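Local atomic coordinates of chintase (Rhizomucor miehei, PDB entry 5YUQ), a protein that probably hydrolyses the beta-1,4 linkages of chitin, as a family 18 glycoside hydrolase whose active site forms a tunnel. Residues L46-V49 with V50-H54; F86-N89 with L90-V94; S16-W19 with D20-D23; Q284-W287 with R288-A291. All coordinates share one frame; numbering follows the deposited sequence.

Contact 1: residues L46-V49 with V50-H54; sequences LKSV and VQEAH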
ATOM      1  N   LEU A  46     -18.349   8.963   1.478  1.00 14.64           N
ATOM      2  CA  LEU A  46     -17.347   9.661   2.273  1.00 14.41           C
ATOM      3  C   LEU A  46     -18.003  10.413   3.422  1.00 16.14           C
ATOM      4  O   LEU A  46     -17.534  10.346   4.550  1.00 15.34           O
ATOM      5  CB  LEU A  46     -16.506  10.605   1.413  1.00 13.87           C
ATOM      6  CG  LEU A  46     -15.359  11.322   2.144  1.00 14.71           C
ATOM      7  CD1 LEU A  46     -14.490  10.311   2.880  1.00 14.90           C
ATOM      8  CD2 LEU A  46     -14.517  12.131   1.167  1.00 16.63           C
ATOM      9  N   LYS A  47     -19.102  11.109   3.149  1.00 14.37           N
ATOM     10  CA  LYS A  47     -19.790  11.830   4.218  1.00 15.51           C
ATOM     11  C   LYS A  47     -20.324  10.888   5.290  1.00 14.83           C
ATOM     12  O   LYS A  47     -20.224  11.181   6.477  1.00 14.33           O
ATOM     13  CB  LYS A  47     -20.907  12.719   3.658  1.00 15.62           C
ATOM     14  CG  LYS A  47     -20.366  13.803   2.745  1.00 20.16           C
ATOM     15  CD  LYS A  47     -21.159  15.086   2.779  1.00 25.86           C
ATOM     16  CE  LYS A  47     -20.378  16.195   2.074  1.00 19.62           C
ATOM     17  NZ  LYS A  47     -21.235  17.366   1.747  1.00 23.31           N
ATOM     18  N   SER A  48     -20.878   9.754   4.872  1.00 14.74           N
ATOM     19  CA  SER A  48     -21.354   8.765   5.826  1.00 16.18           C
ATOM     20  C   SER A  48     -20.226   8.254   6.716  1.00 13.92           C
ATOM     21  O   SER A  48     -20.367   8.200   7.933  1.00 15.88           O
ATOM     22  CB  SER A  48     -22.030   7.596   5.109  1.00 13.96           C
ATOM     23  OG  SER A  48     -22.089   6.474   5.969  1.00 19.19           O
ATOM     24  N   VAL A  49     -19.097   7.901   6.108  1.00 14.97           N
ATOM     25  CA  VAL A  49     -17.995   7.323   6.870  1.00 14.29           C
ATOM     26  C   VAL A  49     -17.322   8.347   7.774  1.00 12.71           C
ATOM     27  O   VAL A  49     -16.936   8.019   8.893  1.00 16.69           O
ATOM     28  CB  VAL A  49     -16.955   6.627   5.945  1.00 14.85           C
ATOM     29  CG1 VAL A  49     -15.795   6.067   6.768  1.00 18.30           C
ATOM     30  CG2 VAL A  49     -17.633   5.508   5.174  1.00 15.82           C
ATOM     31  N   VAL A  50     -17.199   9.590   7.308  1.00 12.60           N
ATOM     32  CA  VAL A  50     -16.655  10.650   8.157  1.00 12.95           C
ATOM     33  C   VAL A  50     -17.525  10.851   9.395  1.00 13.97           C
ATOM     34  O   VAL A  50     -17.028  10.950  10.516  1.00 15.42           O
ATOM     35  CB  VAL A  50     -16.506  11.992   7.405  1.00 13.56           C
ATOM     36  CG1 VAL A  50     -16.157  13.105   8.379  1.00 13.02           C
ATOM     37  CG2 VAL A  50     -15.422  11.883   6.341  1.00 14.84           C
ATOM     38  N   GLN A  51     -18.836  10.896   9.191  1.00 15.34           N
ATOM     39  CA  GLN A  51     -19.753  11.055  10.306  1.00 16.25           C
ATOM     40  C   GLN A  51     -19.625   9.895  11.300  1.00 14.86           C
ATOM     41  O   GLN A  51     -19.584  10.105  12.513  1.00 19.89           O
ATOM     42  CB  GLN A  51     -21.190  11.196   9.800  1.00 16.08           C
ATOM     43  CG  GLN A  51     -22.189  11.455  10.913  1.00 18.27           C
ATOM     44  CD  GLN A  51     -21.861  12.724  11.680  1.00 19.01           C
ATOM     45  OE1 GLN A  51     -22.027  13.837  11.169  1.00 22.26           O
ATOM     46  NE2 GLN A  51     -21.370  12.564  12.904  1.00 23.76           N
ATOM     47  N   GLU A  52     -19.547   8.669  10.790  1.00 14.55           N
ATOM     48  CA  GLU A  52     -19.385   7.506  11.655  1.00 15.67           C
ATOM     49  C   GLU A  52     -18.083   7.572  12.421  1.00 14.83           C
ATOM     50  O   GLU A  52     -18.047   7.314  13.615  1.00 18.79           O
ATOM     51  CB  GLU A  52     -19.444   6.204  10.846  1.00 19.14           C
ATOM     52  CG  GLU A  52     -20.779   5.932  10.203  1.00 25.25           C
ATOM     53  CD  GLU A  52     -20.824   4.598   9.488  1.00 39.90           C
ATOM     54  OE1 GLU A  52     -21.888   4.271   8.912  1.00 39.23           O
ATOM     55  OE2 GLU A  52     -19.802   3.878   9.507  1.00 34.29           O
ATOM     56  N   ALA A  53     -16.997   7.902  11.726  1.00 13.67           N
ATOM     57  CA  ALA A  53     -15.702   7.999  12.385  1.00 15.06           C
ATOM     58  C   ALA A  53     -15.735   9.029  13.499  1.00 16.99           C
ATOM     59  O   ALA A  53     -15.252   8.790  14.603  1.00 18.22           O
ATOM     60  CB  ALA A  53     -14.623   8.353  11.376  1.00 15.00           C
ATOM     61  N   HIS A  54     -16.305  10.186  13.200  1.00 16.50           N
ATOM     62  CA  HIS A  54     -16.314  11.278  14.155  1.00 14.67           C
ATOM     63  C   HIS A  54     -17.238  11.003  15.337  1.00 17.01           C
ATOM     64  O   HIS A  54     -16.918  11.369  16.462  1.00 21.02           O
ATOM     65  CB  HIS A  54     -16.627  12.598  13.448  1.00 15.61           C
ATOM     66  CG  HIS A  54     -15.483  13.084  12.603  1.00 14.28           C
ATOM     67  ND1 HIS A  54     -15.596  14.149  11.736  1.00 15.59           N
ATOM     68  CD2 HIS A  54     -14.211  12.646  12.509  1.00 19.49           C
ATOM     69  CE1 HIS A  54     -14.428  14.344  11.139  1.00 18.49           C
ATOM     70  NE2 HIS A  54     -13.571  13.451  11.594  1.00 14.80           N
TER
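L46 and V50, one helical turn apart, make the apolar side-chain contact of this helix segment: CD1 of L46 lies 3.9 Å from CG2 of V50, the two chains meeting at a slant. L46 directs CG away from its own backbone N (chi1 -176°), which carries the end of the side chain along the helix toward V50. The same V50 methyl, CG2, also rests 3.2 Å from the carbonyl O of L46, so the valine branch touches both the backbone and the side chain of the residue four positions back.

Backbone hydrogen bonds follow the regular i to i+4 pattern. V50 N reaches L46 O at 2.9 Å, and Q51 N bonds to K47 O at 3.1 Å. E52 N is paired with S48 O and A53 N with V49 O, the latter at 2.8 Å; all four are close to straight.

Among the polar side chains, E52 folds back over the preceding turn. Its CG stands opposite its own carbonyl carbon (chi1 -65°) and comes within 3.2 Å of S48 O, beyond which the chain runs extended. E52 OE1 and S48 OG then stand 3.7 Å apart, a loose approach on the exposed flank of the helix. The ammonium group of K47 is held outside the segment, in a salt bridge with E96, and the lysine also makes a cation-pi contact with Y97.

Helix 43-55 lies over strand 59-65, with V49 and V50 pressing on I60. L46 meets F41 in a loop, and E52 and A53 receive W19 from the loop between strands 4-9 and 24-32.

Contact 2: residues F86-N89 with L90-V94; sequences FVSN and LVDVV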
ATOM      1  N   PHE A  86      -4.833  23.070  -7.785  1.00 18.20           N
ATOM      2  CA  PHE A  86      -4.899  21.759  -7.152  1.00 17.98           C
ATOM      3  C   PHE A  86      -4.870  21.901  -5.621  1.00 17.71           C
ATOM      4  O   PHE A  86      -5.675  21.287  -4.918  1.00 16.93           O
ATOM      5  CB  PHE A  86      -3.749  20.893  -7.676  1.00 16.50           C
ATOM      6  CG  PHE A  86      -3.779  19.473  -7.204  1.00 15.97           C
ATOM      7  CD1 PHE A  86      -4.958  18.728  -7.218  1.00 14.19           C
ATOM      8  CD2 PHE A  86      -2.613  18.867  -6.769  1.00 13.83           C
ATOM      9  CE1 PHE A  86      -4.965  17.399  -6.792  1.00 16.93           C
ATOM     10  CE2 PHE A  86      -2.607  17.553  -6.343  1.00 17.64           C
ATOM     11  CZ  PHE A  86      -3.786  16.812  -6.349  1.00 16.38           C
ATOM     12  N   VAL A  87      -3.964  22.731  -5.109  1.00 16.36           N
ATOM     13  CA  VAL A  87      -3.907  23.009  -3.677  1.00 15.16           C
ATOM     14  C   VAL A  87      -5.241  23.548  -3.165  1.00 15.13           C
ATOM     15  O   VAL A  87      -5.747  23.098  -2.139  1.00 16.26           O
ATOM     16  CB  VAL A  87      -2.770  24.001  -3.324  1.00 14.14           C
ATOM     17  CG1 VAL A  87      -2.920  24.501  -1.897  1.00 18.43           C
ATOM     18  CG2 VAL A  87      -1.421  23.343  -3.494  1.00 16.92           C
ATOM     19  N   SER A  88      -5.809  24.501  -3.894  1.00 17.58           N
ATOM     20  CA  SER A  88      -7.077  25.108  -3.515  1.00 18.06           C
ATOM     21  C   SER A  88      -8.170  24.045  -3.460  1.00 15.07           C
ATOM     22  O   SER A  88      -8.988  24.017  -2.535  1.00 16.93           O
ATOM     23  CB  SER A  88      -7.447  26.212  -4.517  1.00 21.56           C
ATOM     24  OG  SER A  88      -8.653  26.861  -4.141  1.00 27.93           O
ATOM     25  N   ASN A  89      -8.171  23.154  -4.441  1.00 16.07           N
ATOM     26  CA  ASN A  89      -9.179  22.105  -4.484  1.00 14.66           C
ATOM     27  C   ASN A  89      -9.013  21.096  -3.356  1.00 16.70           C
ATOM     28  O   ASN A  89      -9.998  20.587  -2.823  1.00 17.95           O
ATOM     29  CB  ASN A  89      -9.164  21.400  -5.838  1.00 17.08           C
ATOM     30  CG  ASN A  89      -9.756  22.249  -6.943  1.00 21.00           C
ATOM     31  OD1 ASN A  89     -10.418  23.258  -6.682  1.00 25.73           O
ATOM     32  ND2 ASN A  89      -9.538  21.834  -8.186  1.00 19.57           N
ATOM     33  N   LEU A  90      -7.768  20.817  -2.985  1.00 15.62           N
ATOM     34  CA  LEU A  90      -7.496  19.907  -1.874  1.00 14.97           C
ATOM     35  C   LEU A  90      -7.933  20.514  -0.544  1.00 19.50           C
ATOM     36  O   LEU A  90      -8.477  19.823   0.312  1.00 17.95           O
ATOM     37  CB  LEU A  90      -6.015  19.529  -1.827  1.00 16.50           C
ATOM     38  CG  LEU A  90      -5.544  18.586  -2.934  1.00 15.22           C
ATOM     39  CD1 LEU A  90      -4.026  18.576  -2.998  1.00 16.61           C
ATOM     40  CD2 LEU A  90      -6.074  17.175  -2.693  1.00 15.69           C
ATOM     41  N   VAL A  91      -7.686  21.804  -0.366  1.00 17.21           N
ATOM     42  CA  VAL A  91      -8.130  22.484   0.842  1.00 16.54           C
ATOM     43  C   VAL A  91      -9.652  22.479   0.901  1.00 17.68           C
ATOM     44  O   VAL A  91     -10.241  22.276   1.966  1.00 17.29           O
ATOM     45  CB  VAL A  91      -7.575  23.919   0.898  1.00 17.13           C
ATOM     46  CG1 VAL A  91      -8.201  24.693   2.051  1.00 19.36           C
ATOM     47  CG2 VAL A  91      -6.053  23.889   1.021  1.00 18.95           C
ATOM     48  N   ASP A  92     -10.290  22.674  -0.250  1.00 17.25           N
ATOM     49  CA  ASP A  92     -11.748  22.691  -0.296  1.00 19.59           C
ATOM     50  C   ASP A  92     -12.337  21.341   0.094  1.00 17.96           C
ATOM     51  O   ASP A  92     -13.330  21.293   0.811  1.00 17.64           O
ATOM     52  CB  ASP A  92     -12.256  23.081  -1.684  1.00 19.24           C
ATOM     53  CG  ASP A  92     -12.073  24.548  -1.986  1.00 23.72           C
ATOM     54  OD1 ASP A  92     -11.783  25.331  -1.053  1.00 22.65           O
ATOM     55  OD2 ASP A  92     -12.236  24.922  -3.168  1.00 29.35           O
ATOM     56  N   VAL A  93     -11.684  20.303  -0.351  1.00 17.25           N
ATOM     57  CA  VAL A  93     -12.176  18.962  -0.035  1.00 14.87           C
ATOM     58  C   VAL A  93     -12.106  18.662   1.450  1.00 17.56           C
ATOM     59  O   VAL A  93     -12.959  18.065   2.008  1.00 16.36           O
ATOM     60  CB  VAL A  93     -11.464  17.858  -0.856  1.00 14.76           C
ATOM     61  CG1 VAL A  93     -10.107  17.532  -0.300  1.00 22.45           C
ATOM     62  CG2 VAL A  93     -12.300  16.609  -0.796  1.00 19.72           C
ATOM     63  N   VAL A  94     -11.029  19.105   2.074  1.00 16.50           N
ATOM     64  CA  VAL A  94     -10.866  18.934   3.509  1.00 14.59           C
ATOM     65  C   VAL A  94     -11.995  19.630   4.253  1.00 18.33           C
ATOM     66  O   VAL A  94     -12.617  19.040   5.138  1.00 16.91           O
ATOM     67  CB  VAL A  94      -9.503  19.454   4.004  1.00 16.22           C
ATOM     68  CG1 VAL A  94      -9.482  19.463   5.528  1.00 18.11           C
ATOM     69  CG2 VAL A  94      -8.405  18.554   3.468  1.00 15.46           C
TER
HETATM   70  O   HOH W   1      -9.441  26.876  -1.149  1.00 28.71           O
HETATM   71  O   HOH W   2     -10.750  25.626  -5.156  1.00 29.24           O
HETATM   72  O   HOH W   3     -13.482  22.880  -5.186  1.00 39.57           O
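L90 sets a methyl group squarely over the ring of F86, a CH-pi contact between residues one helical turn apart. CD1 of L90 is 3.8 Å from the centroid of the F86 ring and 14° off its normal, hence above the centre of one face. Two torsions bring the pair together: F86 swings CG opposite its backbone N (chi1 -174°), sending the ring forward along the helix, whereas L90 places CG beside its own N (chi1 -72°) and leans back to meet it. One residue further on, V87 and V91 touch more loosely, CG1 of V87 lying 4.3 Å from CG2 of V91.

On the polar flank, S88, N89 and D92 are joined through water. N89 and D92 share one conformation, each with CG beside the backbone N and anti to the carbonyl carbon. One water accepts from S88 OG at 2.6 Å and donates to both N89 OD1 and D92 OD2, the latter also at 2.6 Å. A second donates to S88 OG and to D92 OD1, so each carboxylate oxygen of D92 is tied through water to the serine hydroxyl. A third donates to D92 OD2, with a weak bond to N89 OD1. The amide nitrogen of N89 is taken up by the carbonyl of G36. Beneath these side chains the backbone keeps its i to i+4 bonds, including L90 N to F86 O at 2.9 Å.

L90 and V93 face V64 and L62 of strand 59-65, and V87 packs on helix 124-139. With its water-binding flank turned from these neighbours, helix 80-97 is an amphipathic helix of the family 18 TIM barrel.

Contact 3: residues S16-W19 with D20-D23; sequences SIAW and DKLD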
ATOM      1  N   SER A  16     -19.053  -3.719   8.010  0.70 21.87           N
ATOM      2  CA  SER A  16     -18.975  -3.236   9.384  0.70 22.08           C
ATOM      3  C   SER A  16     -17.529  -2.865   9.710  0.70 23.96           C
ATOM      4  O   SER A  16     -16.620  -3.683   9.548  0.70 24.91           O
ATOM      5  CB  SER A  16     -19.472  -4.305  10.356  0.70 26.95           C
ATOM      6  OG  SER A  16     -19.292  -3.902  11.702  0.70 28.36           O
ATOM      7  N   ILE A  17     -17.313  -1.633  10.159  1.00 21.18           N
ATOM      8  CA  ILE A  17     -15.970  -1.176  10.490  1.00 20.70           C
ATOM      9  C   ILE A  17     -15.708  -1.357  11.983  1.00 22.50           C
ATOM     10  O   ILE A  17     -16.471  -0.869  12.819  1.00 23.11           O
ATOM     11  CB  ILE A  17     -15.778   0.299  10.084  1.00 22.74           C
ATOM     12  CG1 ILE A  17     -15.896   0.448   8.558  1.00 19.83           C
ATOM     13  CG2 ILE A  17     -14.435   0.825  10.565  1.00 19.46           C
ATOM     14  CD1 ILE A  17     -15.781   1.886   8.073  1.00 21.72           C
ATOM     15  N   ALA A  18     -14.641  -2.081  12.318  1.00 19.43           N
ATOM     16  CA  ALA A  18     -14.330  -2.377  13.716  1.00 21.45           C
ATOM     17  C   ALA A  18     -13.617  -1.198  14.359  1.00 22.27           C
ATOM     18  O   ALA A  18     -12.416  -1.247  14.617  1.00 18.91           O
ATOM     19  CB  ALA A  18     -13.481  -3.637  13.823  1.00 22.47           C
ATOM     20  N   TRP A  19     -14.376  -0.142  14.624  1.00 19.85           N
ATOM     21  CA  TRP A  19     -13.818   1.116  15.105  1.00 18.38           C
ATOM     22  C   TRP A  19     -12.919   0.966  16.328  1.00 17.01           C
ATOM     23  O   TRP A  19     -11.925   1.674  16.458  1.00 17.57           O
ATOM     24  CB  TRP A  19     -14.947   2.094  15.423  1.00 18.59           C
ATOM     25  CG  TRP A  19     -15.777   2.457  14.237  1.00 18.59           C
ATOM     26  CD1 TRP A  19     -17.047   2.044  13.963  1.00 21.04           C
ATOM     27  CD2 TRP A  19     -15.390   3.312  13.159  1.00 20.78           C
ATOM     28  NE1 TRP A  19     -17.477   2.598  12.780  1.00 22.84           N
ATOM     29  CE2 TRP A  19     -16.476   3.380  12.268  1.00 19.34           C
ATOM     30  CE3 TRP A  19     -14.228   4.035  12.865  1.00 17.25           C
ATOM     31  CZ2 TRP A  19     -16.433   4.138  11.097  1.00 18.71           C
ATOM     32  CZ3 TRP A  19     -14.193   4.791  11.711  1.00 22.86           C
ATOM     33  CH2 TRP A  19     -15.285   4.834  10.840  1.00 20.91           C
ATOM     34  N   ASP A  20     -13.257   0.046  17.226  1.00 20.17           N
ATOM     35  CA  ASP A  20     -12.491  -0.078  18.466  1.00 20.93           C
ATOM     36  C   ASP A  20     -11.136  -0.747  18.252  1.00 18.89           C
ATOM     37  O   ASP A  20     -10.302  -0.779  19.154  1.00 22.31           O
ATOM     38  CB  ASP A  20     -13.307  -0.802  19.543  1.00 22.22           C
ATOM     39  CG  ASP A  20     -14.471   0.031  20.038  1.00 42.59           C
ATOM     40  OD1 ASP A  20     -14.254   1.224  20.348  1.00 44.03           O
ATOM     41  OD2 ASP A  20     -15.603  -0.494  20.103  1.00 50.57           O
ATOM     42  N   LYS A  21     -10.915  -1.256  17.045  1.00 18.02           N
ATOM     43  CA  LYS A  21      -9.669  -1.947  16.726  1.00 16.99           C
ATOM     44  C   LYS A  21      -8.730  -1.135  15.828  1.00 16.69           C
ATOM     45  O   LYS A  21      -7.742  -1.662  15.307  1.00 19.67           O
ATOM     46  CB  LYS A  21      -9.975  -3.314  16.101  1.00 17.00           C
ATOM     47  CG  LYS A  21     -10.748  -4.253  17.038  1.00 19.74           C
ATOM     48  CD  LYS A  21     -11.190  -5.521  16.314  1.00 19.93           C
ATOM     49  CE  LYS A  21     -11.982  -6.466  17.224  1.00 25.26           C
ATOM     50  NZ  LYS A  21     -11.126  -7.055  18.282  1.00 27.56           N
ATOM     51  N   LEU A  22      -9.019   0.154  15.670  1.00 15.58           N
ATOM     52  CA  LEU A  22      -8.192   1.006  14.811  1.00 14.48           C
ATOM     53  C   LEU A  22      -8.228   2.441  15.284  1.00 17.19           C
ATOM     54  O   LEU A  22      -9.113   2.823  16.052  1.00 16.87           O
ATOM     55  CB  LEU A  22      -8.650   0.904  13.349  1.00 17.35           C
ATOM     56  CG  LEU A  22     -10.121   1.209  13.032  1.00 16.06           C
ATOM     57  CD1 LEU A  22     -10.361   2.695  12.812  1.00 17.09           C
ATOM     58  CD2 LEU A  22     -10.565   0.423  11.822  1.00 18.16           C
ATOM     59  N   ASP A  23      -7.278   3.239  14.810  1.00 16.27           N
ATOM     60  CA  ASP A  23      -7.167   4.628  15.239  1.00 18.45           C
ATOM     61  C   ASP A  23      -7.491   5.620  14.137  1.00 17.03           C
ATOM     62  O   ASP A  23      -7.858   6.761  14.405  1.00 22.75           O
ATOM     63  CB  ASP A  23      -5.744   4.898  15.723  1.00 20.72           C
ATOM     64  CG  ASP A  23      -5.329   3.964  16.826  1.00 24.50           C
ATOM     65  OD1 ASP A  23      -5.929   4.052  17.916  1.00 21.81           O
ATOM     66  OD2 ASP A  23      -4.401   3.155  16.614  1.00 22.37           O
TER
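A18 and K21 are the ends of a type I beta turn, with W19 and D20 at its corners, in the loop that links strands 4-9 and 24-32 of the TIM barrel; A18 is also the centre of an inverse gamma turn. K21 N donates to A18 O at 2.9 Å, and the donor stands 41° out of the carbonyl plane, so the N-H does not lie on a lone pair of the oxygen. A second, weak bond runs from L22 N to W19 O at 3.4 Å.

Beside the turn the lysine chain lies along the alanine methyl, with K21 CD 3.9 Å from A18 CB. The chain kinks only at its last torsion, and the ammonium group finds N363 beyond the turn, while L362 of helix 360-363 covers both A18 and K21.

At the indole, W19 and L22 run side by side and point the same way, with W19 CE3 4.1 Å from L22 CD1. I17 comes in over the ring system: its CG2 methyl lies 3.6 Å above the plane of the W19 ring, over the centre of one face. W19 also touches I25 of strand 24-32, which places the loop against the barrel wall. K58 NZ donates to L22 O and, weakly, to W19 O, and that lysine probably eases the closeness of these two acceptors.

L22 puts CG between its backbone N and carbonyl carbon (chi1 55°), folding the isobutyl group back over the turn; L22 CD2 thereby reaches I17 CG2 at 4.1 Å, the two side chains crossing at about a right angle.

Contact 4: residues Q284-W287 with R288-A291; sequences QYIW and RTIA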
ATOM      1  N   GLN A 284      -4.477 -11.184  -7.026  1.00 16.71           N
ATOM      2  CA  GLN A 284      -4.913 -10.905  -5.661  1.00 18.08           C
ATOM      3  C   GLN A 284      -5.796 -12.021  -5.114  1.00 17.23           C
ATOM      4  O   GLN A 284      -6.675 -12.544  -5.800  1.00 16.37           O
ATOM      5  CB  GLN A 284      -5.643  -9.566  -5.612  1.00 17.78           C
ATOM      6  CG  GLN A 284      -6.200  -9.201  -4.242  1.00 20.85           C
ATOM      7  CD  GLN A 284      -6.890  -7.851  -4.245  1.00 25.50           C
ATOM      8  OE1 GLN A 284      -6.259  -6.819  -4.008  1.00 26.80           O
ATOM      9  NE2 GLN A 284      -8.196  -7.853  -4.518  1.00 27.89           N
ATOM     10  N   TYR A 285      -5.544 -12.381  -3.863  1.00 16.51           N
ATOM     11  CA  TYR A 285      -6.273 -13.432  -3.188  1.00 17.97           C
ATOM     12  C   TYR A 285      -6.521 -12.891  -1.786  1.00 16.74           C
ATOM     13  O   TYR A 285      -5.603 -12.849  -0.970  1.00 15.40           O
ATOM     14  CB  TYR A 285      -5.377 -14.667  -3.138  1.00 19.78           C
ATOM     15  CG  TYR A 285      -6.084 -15.983  -3.336  1.00 18.50           C
ATOM     16  CD1 TYR A 285      -6.740 -16.589  -2.285  1.00 21.43           C
ATOM     17  CD2 TYR A 285      -6.060 -16.630  -4.563  1.00 21.21           C
ATOM     18  CE1 TYR A 285      -7.372 -17.786  -2.439  1.00 22.58           C
ATOM     19  CE2 TYR A 285      -6.703 -17.850  -4.731  1.00 19.70           C
ATOM     20  CZ  TYR A 285      -7.354 -18.412  -3.659  1.00 20.17           C
ATOM     21  OH  TYR A 285      -8.000 -19.620  -3.795  1.00 27.68           O
ATOM     22  N   ILE A 286      -7.740 -12.444  -1.496  1.00 13.56           N
ATOM     23  CA  ILE A 286      -7.954 -11.750  -0.220  1.00 12.14           C
ATOM     24  C   ILE A 286      -8.090 -12.717   0.947  1.00 15.37           C
ATOM     25  O   ILE A 286      -8.424 -13.888   0.769  1.00 14.51           O
ATOM     26  CB  ILE A 286      -9.152 -10.779  -0.246  1.00 14.07           C
ATOM     27  CG1 ILE A 286     -10.468 -11.540  -0.420  1.00 14.61           C
ATOM     28  CG2 ILE A 286      -8.970  -9.735  -1.339  1.00 15.37           C
ATOM     29  CD1 ILE A 286     -11.681 -10.702  -0.055  1.00 18.81           C
ATOM     30  N   TRP A 287      -7.820 -12.228   2.149  1.00 13.12           N
ATOM     31  CA  TRP A 287      -7.829 -13.089   3.319  1.00 12.96           C
ATOM     32  C   TRP A 287      -9.148 -13.830   3.485  1.00 15.91           C
ATOM     33  O   TRP A 287      -9.150 -15.007   3.857  1.00 14.78           O
ATOM     34  CB  TRP A 287      -7.519 -12.308   4.590  1.00 12.96           C
ATOM     35  CG  TRP A 287      -7.669 -13.176   5.795  1.00 13.06           C
ATOM     36  CD1 TRP A 287      -8.713 -13.189   6.676  1.00 13.91           C
ATOM     37  CD2 TRP A 287      -6.755 -14.187   6.239  1.00 12.66           C
ATOM     38  NE1 TRP A 287      -8.502 -14.148   7.641  1.00 15.51           N
ATOM     39  CE2 TRP A 287      -7.304 -14.771   7.396  1.00 13.42           C
ATOM     40  CE3 TRP A 287      -5.521 -14.650   5.771  1.00 12.60           C
ATOM     41  CZ2 TRP A 287      -6.659 -15.789   8.098  1.00 14.44           C
ATOM     42  CZ3 TRP A 287      -4.883 -15.662   6.464  1.00 16.12           C
ATOM     43  CH2 TRP A 287      -5.453 -16.223   7.614  1.00 15.31           C
ATOM     44  N   ARG A 288     -10.264 -13.167   3.214  1.00 15.31           N
ATOM     45  CA  ARG A 288     -11.578 -13.812   3.395  1.00 18.03           C
ATOM     46  C   ARG A 288     -11.595 -15.146   2.622  1.00 17.05           C
ATOM     47  O   ARG A 288     -12.116 -16.097   3.135  1.00 17.64           O
ATOM     48  CB  ARG A 288     -12.752 -12.983   2.953  1.00 20.40           C
ATOM     49  CG  ARG A 288     -12.982 -11.741   3.780  1.00 22.16           C
ATOM     50  CD  ARG A 288     -14.080 -10.817   3.298  1.00 20.29           C
ATOM     51  NE  ARG A 288     -15.409 -11.389   3.519  1.00 21.82           N
ATOM     52  CZ  ARG A 288     -16.040 -11.362   4.676  1.00 27.50           C
ATOM     53  NH1 ARG A 288     -15.538 -10.771   5.753  1.00 20.06           N
ATOM     54  NH2 ARG A 288     -17.217 -11.905   4.754  1.00 26.31           N
ATOM     55  N   THR A 289     -11.062 -15.138   1.398  1.00 17.37           N
ATOM     56  CA  THR A 289     -11.021 -16.339   0.569  1.00 15.30           C
ATOM     57  C   THR A 289     -10.074 -17.384   1.144  1.00 16.88           C
ATOM     58  O   THR A 289     -10.401 -18.571   1.194  1.00 16.26           O
ATOM     59  CB  THR A 289     -10.574 -16.008  -0.855  1.00 15.91           C
ATOM     60  OG1 THR A 289     -11.369 -14.927  -1.365  1.00 17.54           O
ATOM     61  CG2 THR A 289     -10.727 -17.228  -1.756  1.00 17.10           C
ATOM     62  N   ILE A 290      -8.895 -16.941   1.568  1.00 16.27           N
ATOM     63  CA  ILE A 290      -7.917 -17.831   2.182  1.00 14.34           C
ATOM     64  C   ILE A 290      -8.531 -18.548   3.389  1.00 15.85           C
ATOM     65  O   ILE A 290      -8.375 -19.763   3.555  1.00 17.07           O
ATOM     66  CB  ILE A 290      -6.659 -17.044   2.599  1.00 14.66           C
ATOM     67  CG1 ILE A 290      -6.046 -16.363   1.366  1.00 15.04           C
ATOM     68  CG2 ILE A 290      -5.636 -17.953   3.257  1.00 15.21           C
ATOM     69  CD1 ILE A 290      -4.827 -15.481   1.669  1.00 13.88           C
ATOM     70  N   ALA A 291      -9.264 -17.797   4.204  1.00 13.76           N
ATOM     71  CA  ALA A 291      -9.899 -18.352   5.396  1.00 15.60           C
ATOM     72  C   ALA A 291     -11.033 -19.294   5.015  1.00 18.53           C
ATOM     73  O   ALA A 291     -11.108 -20.423   5.514  1.00 19.66           O
ATOM     74  CB  ALA A 291     -10.407 -17.234   6.284  1.00 17.09           C
TER
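Y285 and I290 form the apolar centre of a strand-to-helix junction, where strand 284-286 passes into helix 287-292. CG1 of I290 approaches CD1 of Y285 at 3.7 Å, and the neighbouring ring carbon, Y285 CE1, lies 3.5 Å from CG2 of T289; both residues meet the ring obliquely. T289 can offer that methyl because CG2 stands opposite its backbone N, while OG1 is turned toward D264.

W287 packs against the helix it begins. I290 CG2 touches the six-membered ring at W287 CZ3, 4.0 Å away, and A291 CB lies over one indole face, displaced toward the rim, in an off-centre CH-pi contact 4.3 Å from the centroid of the five-membered ring. Further out, the CD1 methyl of I286 lies alongside the aliphatic part of R288, 3.9 Å from R288 CB.

The carbonyl of I286, the N-cap residue, starts the i to i+4 bonding of the helix. I286 O accepts from I290 N at 3.2 Å, in the carbonyl plane, and more weakly from T289 N; W287 O accepts from A291 N at 2.8 Å with the donor almost in line with the C=O bond. At the polar edge, D264 OD2 is hydrogen-bonded to both I286 N and T289 OG1, R288 pairs with D357 in a salt bridge, W287 NE1 donates to D356, and Y285 OH is hydrogen-bonded to E293.

The strand half runs antiparallel to strand 228-240, where Y285 touches V238. On the helix half, I290 shares L324 of strand 322-325 with Y285, and W287 leans on T360 and L361 of helix 360-363.

Along the chain the order is contact 3, contact 1, contact 2, contact 4, all within the family 18 sequence range. Contacts 1 to 3 flank the parallel barrel strands, while contact 4 lies by the antiparallel strands attached to 228-240. Contacts 1 and 3 touch directly: the W19 indole of the loop meets helix 43-55, with W19 CH2 3.5 Å from A53 CA, and their centres are about 13 Å apart. Contact 2, on helix 80-97, lies about 19 Å from contact 1 between centres, and both helices pack on strand 59-65. Contact 4 is about 36 Å from contact 2, centre to centre, on the other side of the molecule's centre; it shares helix 360-363 with contact 3 as a neighbour.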